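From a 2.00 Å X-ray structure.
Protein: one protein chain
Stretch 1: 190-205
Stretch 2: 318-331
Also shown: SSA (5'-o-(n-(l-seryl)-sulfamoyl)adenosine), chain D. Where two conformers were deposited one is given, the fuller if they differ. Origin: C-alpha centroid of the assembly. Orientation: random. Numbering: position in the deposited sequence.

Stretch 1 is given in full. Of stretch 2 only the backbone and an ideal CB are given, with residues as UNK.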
ATOM      1  N   ALA A 190      -6.891  13.441  -9.530  1.00 14.55           N
ATOM      2  CA  ALA A 190      -7.058  13.969 -10.873  1.00 17.23           C
ATOM      3  C   ALA A 190      -6.041  13.331 -11.812  1.00 12.34           C
ATOM      4  O   ALA A 190      -6.391  12.879 -12.895  1.00 17.42           O
ATOM      5  CB  ALA A 190      -6.922  15.529 -10.886  1.00 12.37           C
ATOM      6  N   LEU A 191      -4.774  13.310 -11.405  1.00 11.46           N
ATOM      7  CA  LEU A 191      -3.736  12.714 -12.258  1.00 12.80           C
ATOM      8  C   LEU A 191      -3.948  11.216 -12.480  1.00 14.75           C
ATOM      9  O   LEU A 191      -3.766  10.709 -13.586  1.00 15.80           O
ATOM     10  CB  LEU A 191      -2.342  12.965 -11.687  1.00 16.38           C
ATOM     11  CG  LEU A 191      -1.864  14.395 -11.967  1.00 20.25           C
ATOM     12  CD1 LEU A 191      -0.714  14.739 -11.069  1.00 13.17           C
ATOM     13  CD2 LEU A 191      -1.477  14.524 -13.446  1.00 16.14           C
ATOM     14  N   ILE A 192      -4.337  10.509 -11.426  1.00 12.79           N
ATOM     15  CA  ILE A 192      -4.609   9.086 -11.558  1.00 12.03           C
ATOM     16  C   ILE A 192      -5.736   8.843 -12.581  1.00 17.01           C
ATOM     17  O   ILE A 192      -5.607   8.016 -13.488  1.00 14.54           O
ATOM     18  CB  ILE A 192      -5.007   8.482 -10.201  1.00 17.69           C
ATOM     19  CG1 ILE A 192      -3.799   8.453  -9.256  1.00 14.32           C
ATOM     20  CG2 ILE A 192      -5.573   7.088 -10.395  1.00 12.75           C
ATOM     21  CD1 ILE A 192      -4.174   8.256  -7.782  1.00 13.89           C
ATOM     22  N   ASN A 193      -6.838   9.571 -12.440  1.00 13.75           N
ATOM     23  CA  ASN A 193      -7.992   9.368 -13.327  1.00 16.87           C
ATOM     24  C   ASN A 193      -7.810   9.905 -14.741  1.00 15.86           C
ATOM     25  O   ASN A 193      -8.244   9.287 -15.728  1.00 16.42           O
ATOM     26  CB  ASN A 193      -9.259   9.934 -12.685  1.00 12.22           C
ATOM     27  CG  ASN A 193      -9.680   9.127 -11.480  1.00 23.49           C
ATOM     28  OD1 ASN A 193      -9.755   7.907 -11.546  1.00 27.09           O
ATOM     29  ND2 ASN A 193      -9.932   9.797 -10.374  1.00 27.02           N
ATOM     30  N   TYR A 194      -7.158  11.050 -14.847  1.00 14.07           N
ATOM     31  CA  TYR A 194      -6.822  11.569 -16.173  1.00 14.51           C
ATOM     32  C   TYR A 194      -5.900  10.582 -16.895  1.00 13.17           C
ATOM     33  O   TYR A 194      -6.142  10.217 -18.051  1.00 17.78           O
ATOM     34  CB  TYR A 194      -6.209  12.975 -16.092  1.00 16.90           C
ATOM     35  CG  TYR A 194      -5.728  13.482 -17.437  1.00 16.88           C
ATOM     36  CD1 TYR A 194      -6.539  13.377 -18.567  1.00 17.93           C
ATOM     37  CD2 TYR A 194      -4.453  14.020 -17.583  1.00 17.58           C
ATOM     38  CE1 TYR A 194      -6.106  13.819 -19.803  1.00 22.56           C
ATOM     39  CE2 TYR A 194      -4.007  14.471 -18.818  1.00 20.79           C
ATOM     40  CZ  TYR A 194      -4.842  14.368 -19.922  1.00 21.85           C
ATOM     41  OH  TYR A 194      -4.415  14.808 -21.153  1.00 19.48           O
ATOM     42  N   GLY A 195      -4.872  10.117 -16.195  1.00 14.63           N
ATOM     43  CA  GLY A 195      -3.944   9.143 -16.748  1.00 17.44           C
ATOM     44  C   GLY A 195      -4.614   7.866 -17.232  1.00 15.78           C
ATOM     45  O   GLY A 195      -4.293   7.366 -18.320  1.00 16.78           O
ATOM     46  N   LEU A 196      -5.530   7.318 -16.428  1.00 17.74           N
ATOM     47  CA  LEU A 196      -6.273   6.121 -16.837  1.00 13.97           C
ATOM     48  C   LEU A 196      -7.145   6.403 -18.053  1.00 14.52           C
ATOM     49  O   LEU A 196      -7.203   5.607 -18.992  1.00 19.35           O
ATOM     50  CB  LEU A 196      -7.147   5.597 -15.686  1.00 13.28           C
ATOM     51  CG  LEU A 196      -6.380   4.951 -14.536  1.00 15.53           C
ATOM     52  CD1 LEU A 196      -7.305   4.631 -13.351  1.00 16.20           C
ATOM     53  CD2 LEU A 196      -5.691   3.679 -15.030  1.00 19.12           C
ATOM     54  N   SER A 197      -7.826   7.544 -18.034  1.00 16.28           N
ATOM     55  CA  SER A 197      -8.732   7.903 -19.121  1.00 17.83           C
ATOM     56  C   SER A 197      -7.937   8.122 -20.395  1.00 19.06           C
ATOM     57  O   SER A 197      -8.326   7.666 -21.484  1.00 19.65           O
ATOM     58  CB  SER A 197      -9.511   9.171 -18.772  1.00 22.83           C
ATOM     59  OG  SER A 197     -10.408   9.515 -19.809  1.00 27.29           O
ATOM     60  N   PHE A 198      -6.806   8.812 -20.240  1.00 16.94           N
ATOM     61  CA  PHE A 198      -5.903   9.120 -21.348  1.00 20.31           C
ATOM     62  C   PHE A 198      -5.423   7.841 -22.036  1.00 20.86           C
ATOM     63  O   PHE A 198      -5.499   7.717 -23.257  1.00 21.84           O
ATOM     64  CB  PHE A 198      -4.709   9.920 -20.814  1.00 18.79           C
ATOM     65  CG  PHE A 198      -3.703  10.317 -21.867  1.00 21.50           C
ATOM     66  CD1 PHE A 198      -3.862  11.493 -22.599  1.00 22.66           C
ATOM     67  CD2 PHE A 198      -2.580   9.541 -22.091  1.00 14.68           C
ATOM     68  CE1 PHE A 198      -2.927  11.866 -23.559  1.00 28.66           C
ATOM     69  CE2 PHE A 198      -1.629   9.908 -23.053  1.00 18.14           C
ATOM     70  CZ  PHE A 198      -1.804  11.079 -23.780  1.00 26.89           C
ATOM     71  N   LEU A 199      -4.938   6.882 -21.254  1.00 17.94           N
ATOM     72  CA  LEU A 199      -4.432   5.643 -21.839  1.00 18.87           C
ATOM     73  C   LEU A 199      -5.564   4.753 -22.341  1.00 23.52           C
ATOM     74  O   LEU A 199      -5.430   4.075 -23.361  1.00 24.60           O
ATOM     75  CB  LEU A 199      -3.555   4.885 -20.847  1.00 20.78           C
ATOM     76  CG  LEU A 199      -2.181   5.489 -20.528  1.00 15.58           C
ATOM     77  CD1 LEU A 199      -1.452   4.614 -19.507  1.00 12.20           C
ATOM     78  CD2 LEU A 199      -1.331   5.668 -21.809  1.00 17.61           C
ATOM     79  N   SER A 200      -6.683   4.755 -21.624  1.00 20.33           N
ATOM     80  CA  SER A 200      -7.832   3.954 -22.031  1.00 21.92           C
ATOM     81  C   SER A 200      -8.318   4.392 -23.426  1.00 30.41           C
ATOM     82  O   SER A 200      -8.715   3.566 -24.251  1.00 24.62           O
ATOM     83  CB  SER A 200      -8.951   4.049 -20.979  1.00 24.46           C
ATOM     84  OG  SER A 200     -10.184   3.622 -21.515  1.00 42.74           O
ATOM     85  N   SER A 201      -8.264   5.695 -23.693  1.00 25.97           N
ATOM     86  CA  SER A 201      -8.657   6.219 -24.999  1.00 33.63           C
ATOM     87  C   SER A 201      -7.721   5.739 -26.095  1.00 36.89           C
ATOM     88  O   SER A 201      -8.050   5.818 -27.272  1.00 38.39           O
ATOM     89  CB  SER A 201      -8.662   7.752 -24.987  1.00 36.10           C
ATOM     90  OG  SER A 201      -9.772   8.235 -24.259  1.00 45.63           O
ATOM     91  N   LYS A 202      -6.539   5.278 -25.707  1.00 33.85           N
ATOM     92  CA  LYS A 202      -5.558   4.797 -26.668  1.00 34.84           C
ATOM     93  C   LYS A 202      -5.548   3.276 -26.763  1.00 32.77           C
ATOM     94  O   LYS A 202      -4.637   2.691 -27.336  1.00 45.72           O
ATOM     95  CB  LYS A 202      -4.171   5.300 -26.297  1.00 32.77           C
ATOM     96  CG  LYS A 202      -3.999   6.781 -26.518  1.00 35.23           C
ATOM     97  CD  LYS A 202      -2.646   7.248 -26.064  1.00 33.84           C
ATOM     98  CE  LYS A 202      -2.501   8.724 -26.323  1.00 33.49           C
ATOM     99  NZ  LYS A 202      -2.658   9.021 -27.776  1.00 42.60           N
ATOM    100  N   GLY A 203      -6.554   2.643 -26.182  1.00 30.05           N
ATOM    101  CA  GLY A 203      -6.687   1.197 -26.266  1.00 33.89           C
ATOM    102  C   GLY A 203      -5.996   0.407 -25.168  1.00 33.50           C
ATOM    103  O   GLY A 203      -5.961  -0.819 -25.230  1.00 38.00           O
ATOM    104  N   TYR A 204      -5.450   1.095 -24.164  1.00 22.89           N
ATOM    105  CA  TYR A 204      -4.856   0.414 -23.019  1.00 19.22           C
ATOM    106  C   TYR A 204      -5.962  -0.100 -22.113  1.00 21.88           C
ATOM    107  O   TYR A 204      -6.993   0.548 -21.941  1.00 21.87           O
ATOM    108  CB  TYR A 204      -3.974   1.361 -22.202  1.00 17.58           C
ATOM    109  CG  TYR A 204      -2.651   1.729 -22.828  1.00 21.88           C
ATOM    110  CD1 TYR A 204      -1.449   1.410 -22.202  1.00 20.80           C
ATOM    111  CD2 TYR A 204      -2.596   2.425 -24.030  1.00 21.72           C
ATOM    112  CE1 TYR A 204      -0.213   1.770 -22.772  1.00 22.46           C
ATOM    113  CE2 TYR A 204      -1.377   2.777 -24.605  1.00 22.67           C
ATOM    114  CZ  TYR A 204      -0.192   2.447 -23.974  1.00 22.92           C
ATOM    115  OH  TYR A 204       1.015   2.809 -24.557  1.00 23.68           O
ATOM    116  N   VAL A 205      -5.736  -1.264 -21.524  1.00 17.89           N
ATOM    117  CA  VAL A 205      -6.674  -1.839 -20.570  1.00 14.71           C
ATOM    118  C   VAL A 205      -6.291  -1.421 -19.146  1.00 14.87           C
ATOM    119  O   VAL A 205      -5.200  -1.734 -18.685  1.00 17.21           O
ATOM    120  CB  VAL A 205      -6.645  -3.371 -20.685  1.00 18.06           C
ATOM    121  CG1 VAL A 205      -7.504  -4.024 -19.598  1.00 22.71           C
ATOM    122  CG2 VAL A 205      -7.091  -3.794 -22.085  1.00 24.81           C
ATOM    123  N   UNK A 318       6.169   4.487 -29.855  1.00 27.11           N
ATOM    124  CA  UNK A 318       4.769   4.771 -29.567  0.51 25.74           C
ATOM    125  C   UNK A 318       4.567   5.111 -28.086  1.00 23.46           C
ATOM    126  O   UNK A 318       3.820   6.025 -27.734  1.00 23.64           O
ATOM    127  CB  UNK A 318       3.897   3.577 -29.959  0.51 25.74           C
ATOM    128  N   UNK A 319       5.232   4.355 -27.218  1.00 22.42           N
ATOM    129  CA  UNK A 319       5.060   4.529 -25.778  1.00 19.88           C
ATOM    130  C   UNK A 319       5.669   5.833 -25.246  1.00 21.48           C
ATOM    131  O   UNK A 319       5.039   6.526 -24.443  1.00 19.26           O
ATOM    132  CB  UNK A 319       5.683   3.340 -25.044  1.00 19.88           C
ATOM    133  N   UNK A 320       6.885   6.167 -25.670  1.00 21.53           N
ATOM    134  CA  UNK A 320       7.467   7.434 -25.214  1.00 20.15           C
ATOM    135  C   UNK A 320       6.640   8.570 -25.814  1.00 18.43           C
ATOM    136  O   UNK A 320       6.440   9.611 -25.183  1.00 20.78           O
ATOM    137  CB  UNK A 320       8.939   7.552 -25.613  1.00 20.15           C
ATOM    138  N   UNK A 321       6.123   8.345 -27.018  1.00 22.07           N
ATOM    139  CA  UNK A 321       5.273   9.333 -27.666  1.00 25.54           C
ATOM    140  C   UNK A 321       4.004   9.571 -26.852  1.00 21.01           C
ATOM    141  O   UNK A 321       3.548  10.711 -26.686  1.00 20.06           O
ATOM    142  CB  UNK A 321       4.918   8.884 -29.085  1.00 25.54           C
ATOM    143  N   UNK A 322       3.427   8.493 -26.342  1.00 17.19           N
ATOM    144  CA  UNK A 322       2.257   8.604 -25.460  1.00 20.49           C
ATOM    145  C   UNK A 322       2.553   9.460 -24.226  1.00 19.56           C
ATOM    146  O   UNK A 322       1.746  10.301 -23.836  1.00 20.23           O
ATOM    147  CB  UNK A 322       1.793   7.213 -25.024  1.00 20.49           C
ATOM    148  N   UNK A 323       3.688   9.219 -23.583  1.00 18.64           N
ATOM    149  CA  UNK A 323       4.051  10.026 -22.417  1.00 14.43           C
ATOM    150  C   UNK A 323       4.305  11.495 -22.790  1.00 16.64           C
ATOM    151  O   UNK A 323       3.922  12.420 -22.060  1.00 16.57           O
ATOM    152  CB  UNK A 323       5.293   9.439 -21.744  1.00 14.43           C
ATOM    153  N   UNK A 324       4.967  11.719 -23.923  1.00 16.75           N
ATOM    154  CA  UNK A 324       5.190  13.096 -24.364  1.00 18.03           C
ATOM    155  C   UNK A 324       3.858  13.821 -24.549  1.00 18.84           C
ATOM    156  O   UNK A 324       3.671  14.948 -24.084  1.00 18.58           O
ATOM    157  CB  UNK A 324       5.992  13.120 -25.667  1.00 18.03           C
ATOM    158  N   UNK A 325       2.930  13.167 -25.234  1.00 16.11           N
ATOM    159  CA  UNK A 325       1.619  13.755 -25.458  1.00 20.80           C
ATOM    160  C   UNK A 325       0.950  14.087 -24.125  1.00 14.63           C
ATOM    161  O   UNK A 325       0.351  15.152 -23.960  1.00 20.41           O
ATOM    162  CB  UNK A 325       0.740  12.808 -26.278  1.00 20.80           C
ATOM    163  N   UNK A 326       1.056  13.175 -23.165  1.00 16.88           N
ATOM    164  CA  UNK A 326       0.512  13.417 -21.834  1.00 16.43           C
ATOM    165  C   UNK A 326       1.096  14.698 -21.207  1.00 19.33           C
ATOM    166  O   UNK A 326       0.344  15.549 -20.717  1.00 15.29           O
ATOM    167  CB  UNK A 326       0.792  12.214 -20.931  1.00 16.43           C
ATOM    168  N   UNK A 327       2.424  14.851 -21.217  1.00 17.19           N
ATOM    169  CA  UNK A 327       3.024  16.054 -20.619  1.00 17.30           C
ATOM    170  C   UNK A 327       2.744  17.313 -21.422  1.00 16.91           C
ATOM    171  O   UNK A 327       2.577  18.405 -20.862  1.00 18.22           O
ATOM    172  CB  UNK A 327       4.537  15.871 -20.480  1.00 17.30           C
ATOM    173  N   UNK A 328       2.656  17.164 -22.736  1.00 16.43           N
ATOM    174  CA  UNK A 328       2.265  18.302 -23.558  1.00 21.86           C
ATOM    175  C   UNK A 328       0.872  18.776 -23.163  1.00 21.06           C
ATOM    176  O   UNK A 328       0.607  19.980 -23.109  1.00 18.72           O
ATOM    177  CB  UNK A 328       2.307  17.938 -25.043  1.00 21.86           C
ATOM    178  N   UNK A 329      -0.005  17.820 -22.870  1.00 18.79           N
ATOM    179  CA  UNK A 329      -1.392  18.127 -22.520  1.00 22.95           C
ATOM    180  C   UNK A 329      -1.480  18.854 -21.176  1.00 24.30           C
ATOM    181  O   UNK A 329      -2.451  19.558 -20.897  1.00 23.58           O
ATOM    182  CB  UNK A 329      -2.223  16.843 -22.476  1.00 22.95           C
ATOM    183  N   UNK A 330      -0.455  18.690 -20.347  1.00 19.74           N
ATOM    184  CA  UNK A 330      -0.388  19.398 -19.075  1.00 16.49           C
ATOM    185  C   UNK A 330       0.402  20.695 -19.191  1.00 17.51           C
ATOM    186  O   UNK A 330       0.518  21.442 -18.219  1.00 20.06           O
ATOM    187  CB  UNK A 330       0.238  18.501 -18.005  1.00 16.49           C
ATOM    188  N   UNK A 331       0.957  20.954 -20.373  1.00 20.69           N
ATOM    189  CA  UNK A 331       1.702  22.182 -20.609  1.00 24.98           C
ATOM    190  C   UNK A 331       3.023  22.247 -19.858  1.00 24.24           C
ATOM    191  O   UNK A 331       3.468  23.322 -19.444  1.00 23.31           O
ATOM    192  CB  UNK A 331       0.841  23.386 -20.221  1.00 24.98           C
TER
HETATM  193  N10 SSA D 488      -2.276  24.776 -27.826  0.77 64.92           N
HETATM  194  CA  SSA D 488      -3.106  25.274 -26.746  0.77 65.25           C
HETATM  195  CB  SSA D 488      -4.204  24.254 -26.459  0.77 68.72           C
HETATM  196  OG  SSA D 488      -4.996  24.681 -25.344  0.77 71.14           O
HETATM  197  C9  SSA D 488      -2.263  25.490 -25.519  0.77 58.24           C
HETATM  198  O9  SSA D 488      -2.753  25.954 -24.503  0.77 49.31           O
HETATM  199  N8  SSA D 488      -0.980  25.142 -25.608  0.77 62.68           N
HETATM  200  S1  SSA D 488      -0.020  25.158 -24.321  0.77 54.75           S
HETATM  201  O1S SSA D 488       1.191  24.453 -24.636  0.77 49.50           O
HETATM  202  O2S SSA D 488       0.274  26.517 -23.951  0.77 56.22           O
HETATM  203  O5' SSA D 488      -0.747  24.472 -23.150  0.77 52.38           O
HETATM  204  C5' SSA D 488      -0.775  23.053 -23.013  0.77 45.07           C
HETATM  205  C4' SSA D 488      -1.891  22.695 -22.037  0.77 43.40           C
HETATM  206  O4' SSA D 488      -1.525  23.023 -20.694  0.77 37.35           O
HETATM  207  C3' SSA D 488      -3.161  23.478 -22.329  0.77 48.71           C
HETATM  208  O3' SSA D 488      -4.073  22.703 -23.112  0.77 55.91           O
HETATM  209  C2' SSA D 488      -3.755  23.773 -20.970  0.77 45.38           C
HETATM  210  O2' SSA D 488      -4.713  22.774 -20.629  0.77 54.04           O
HETATM  211  C1' SSA D 488      -2.591  23.681 -20.002  0.77 38.12           C
HETATM  212  N9  SSA D 488      -2.220  25.067 -19.637  0.77 41.81           N
HETATM  213  C8  SSA D 488      -1.163  25.771 -20.082  0.77 33.99           C
HETATM  214  N7  SSA D 488      -1.197  27.001 -19.515  0.77 41.07           N
HETATM  215  C5  SSA D 488      -2.287  27.060 -18.717  0.77 38.71           C
HETATM  216  C6  SSA D 488      -2.828  28.040 -17.895  0.77 40.62           C
HETATM  217  N6  SSA D 488      -2.239  29.259 -17.771  0.77 43.44           N
HETATM  218  N1  SSA D 488      -3.966  27.765 -17.217  0.77 39.64           N
HETATM  219  C2  SSA D 488      -4.564  26.569 -17.319  0.77 36.86           C
HETATM  220  N3  SSA D 488      -4.060  25.607 -18.101  0.77 34.55           N
HETATM  221  C4  SSA D 488      -2.927  25.835 -18.808  0.77 38.25           C

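Position 318 opens the visible helix with CA-to-CB sideways to stretch 1 and nothing of that stretch within 5.5 Å of the ideal CB, so many residues would suit; it is Arg-318. At 319 the bond is again sideways, and the ideal CB lies 4.7 Å from Tyr-204 OH, which leaves room for a flexible apolar or a polar chain. Met-319 brings its CG to 4.0 Å from Tyr-204 OH. Positions 320 and 321 are out of reach of stretch 1 and little constrained by it; they are Ile-320 and Gly-321.

Position 322 points toward stretch 1, its ideal CB 4.5 Å from Tyr-204 OH, 4.6 Å from Lys-202 CD and 4.7 Å from Leu-199 CD2. Such a crowded site favours a small side chain: alanine, serine, cysteine or perhaps valine. Cys-322 fills it, with SG 3.5 Å from Lys-202 CD and 3.9 Å from Tyr-204 OH.

Positions 323 and 324 point away and are left free by stretch 1; they are Ser-323 and Glu-324.

Position 325 points toward stretch 1, its ideal CB 4.0 Å from Phe-198 CZ and 5.2 Å from Lys-202 CE. The nearby ammonium calls for an acceptor, so aspartate, glutamate, asparagine or glutamine would suit, the acids best. Glu-325, extended with chi1 and chi2 both t, forms a salt bridge, OE1 to Lys-202 NZ at 2.8 Å.

At 326 the bond runs sideways, with the ideal CB 4.0 Å from Phe-198 CE2. Beyond it, Leu-191, Tyr-194, Gly-195 and Phe-198 frame a hollow that would take leucine, methionine or an aromatic ring. Phe-326 enters as a knob. Its CE1 comes within 3.9 Å of Gly-195 CA, and its edge is turned toward the face of Phe-198. The Tyr-194 ring is nearly parallel but slid aside, with little overlap.

Position 327 points away and 328 is out of reach; they are Tyr-327 and Gln-328.

Position 329 points toward stretch 1, and its ideal CB is a tight 3.3 Å from Tyr-194 OH. Only something small fits comfortably, such as alanine, serine or cysteine, and a hydroxyl could also meet the phenol. In Ser-329, OG lies 2.6 Å from Tyr-194 OH and donates to Phe-326 O at 2.6 Å.

Position 330 is sideways, but a branched apolar chain could reach Leu-191; Leu-330 does, its CD1 4.2 Å from Leu-191 CD2.

At 331 positive phi favours glycine, and an ideal CB would clash with SSA O4' at 2.4 Å. Gly-331 completes a Schellman motif.

Stretch 2, residues 318-331: RMIGCSEEFYQSLG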
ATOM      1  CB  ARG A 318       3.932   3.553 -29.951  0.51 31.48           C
ATOM      2  CG  ARG A 318       2.448   3.802 -30.110  0.51 35.21           C
ATOM      3  CD  ARG A 318       1.800   2.673 -30.912  0.51 35.29           C
ATOM      4  NE  ARG A 318       2.215   2.691 -32.313  0.51 33.72           N
ATOM      5  CZ  ARG A 318       2.754   1.661 -32.963  0.51 35.21           C
ATOM      6  NH1 ARG A 318       2.958   0.500 -32.351  0.51 26.07           N
ATOM      7  NH2 ARG A 318       3.091   1.796 -34.239  0.51 34.76           N
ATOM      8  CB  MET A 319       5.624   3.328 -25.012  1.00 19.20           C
ATOM      9  CG  MET A 319       4.863   2.038 -25.289  1.00 22.90           C
ATOM     10  SD  MET A 319       5.729   0.581 -24.701  1.00 19.29           S
ATOM     11  CE  MET A 319       5.615   0.808 -22.917  1.00 18.59           C
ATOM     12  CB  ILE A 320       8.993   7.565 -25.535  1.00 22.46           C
ATOM     13  CG1 ILE A 320       9.581   8.813 -24.855  1.00 22.16           C
ATOM     14  CG2 ILE A 320       9.249   7.558 -27.041  1.00 20.21           C
ATOM     15  CD1 ILE A 320       9.513   8.716 -23.314  1.00 21.42           C
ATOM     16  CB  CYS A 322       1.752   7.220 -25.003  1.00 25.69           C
ATOM     17  SG  CYS A 322       0.707   6.373 -26.202  1.00 38.45           S
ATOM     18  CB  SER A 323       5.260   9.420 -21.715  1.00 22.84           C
ATOM     19  OG  SER A 323       4.916   8.154 -21.153  1.00 26.43           O
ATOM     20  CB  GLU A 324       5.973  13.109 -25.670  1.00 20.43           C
ATOM     21  CG  GLU A 324       7.393  12.603 -25.527  1.00 19.83           C
ATOM     22  CD  GLU A 324       8.166  12.751 -26.823  1.00 37.33           C
ATOM     23  OE1 GLU A 324       8.448  13.905 -27.225  1.00 46.14           O
ATOM     24  OE2 GLU A 324       8.480  11.719 -27.439  1.00 27.45           O
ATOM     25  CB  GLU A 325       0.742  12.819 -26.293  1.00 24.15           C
ATOM     26  CG  GLU A 325      -0.619  13.398 -26.626  1.00 31.72           C
ATOM     27  CD  GLU A 325      -1.541  12.401 -27.341  1.00 39.75           C
ATOM     28  OE1 GLU A 325      -1.080  11.295 -27.707  1.00 34.02           O
ATOM     29  OE2 GLU A 325      -2.733  12.731 -27.522  1.00 40.43           O
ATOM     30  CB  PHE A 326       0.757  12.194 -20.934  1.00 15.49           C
ATOM     31  CG  PHE A 326       0.142  12.307 -19.547  1.00 17.85           C
ATOM     32  CD1 PHE A 326      -1.196  12.020 -19.334  1.00 16.79           C
ATOM     33  CD2 PHE A 326       0.919  12.703 -18.464  1.00 18.61           C
ATOM     34  CE1 PHE A 326      -1.756  12.113 -18.062  1.00 18.70           C
ATOM     35  CE2 PHE A 326       0.368  12.810 -17.191  1.00 21.81           C
ATOM     36  CZ  PHE A 326      -0.973  12.520 -16.990  1.00 18.27           C
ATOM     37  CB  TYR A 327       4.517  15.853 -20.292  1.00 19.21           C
ATOM     38  CG  TYR A 327       4.585  14.853 -19.181  1.00 19.69           C
ATOM     39  CD1 TYR A 327       4.344  15.240 -17.876  1.00 20.74           C
ATOM     40  CD2 TYR A 327       4.768  13.504 -19.444  1.00 18.94           C
ATOM     41  CE1 TYR A 327       4.325  14.311 -16.846  1.00 14.53           C
ATOM     42  CE2 TYR A 327       4.751  12.566 -18.417  1.00 15.25           C
ATOM     43  CZ  TYR A 327       4.527  12.980 -17.126  1.00 15.62           C
ATOM     44  OH  TYR A 327       4.490  12.053 -16.099  1.00 18.16           O
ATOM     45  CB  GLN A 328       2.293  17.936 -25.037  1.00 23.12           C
ATOM     46  CG  GLN A 328       3.687  17.749 -25.559  1.00 26.46           C
ATOM     47  CD  GLN A 328       3.702  17.517 -27.043  1.00 35.77           C
ATOM     48  OE1 GLN A 328       2.760  17.888 -27.740  1.00 37.90           O
ATOM     49  NE2 GLN A 328       4.771  16.901 -27.540  1.00 33.48           N
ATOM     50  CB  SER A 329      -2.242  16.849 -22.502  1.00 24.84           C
ATOM     51  OG  SER A 329      -2.158  16.186 -21.252  1.00 21.45           O
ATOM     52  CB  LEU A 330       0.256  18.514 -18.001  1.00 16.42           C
ATOM     53  CG  LEU A 330      -0.558  17.307 -17.535  1.00 19.09           C
ATOM     54  CD1 LEU A 330       0.324  16.310 -16.767  1.00 17.62           C
ATOM     55  CD2 LEU A 330      -1.709  17.794 -16.670  1.00 18.50           C
TER
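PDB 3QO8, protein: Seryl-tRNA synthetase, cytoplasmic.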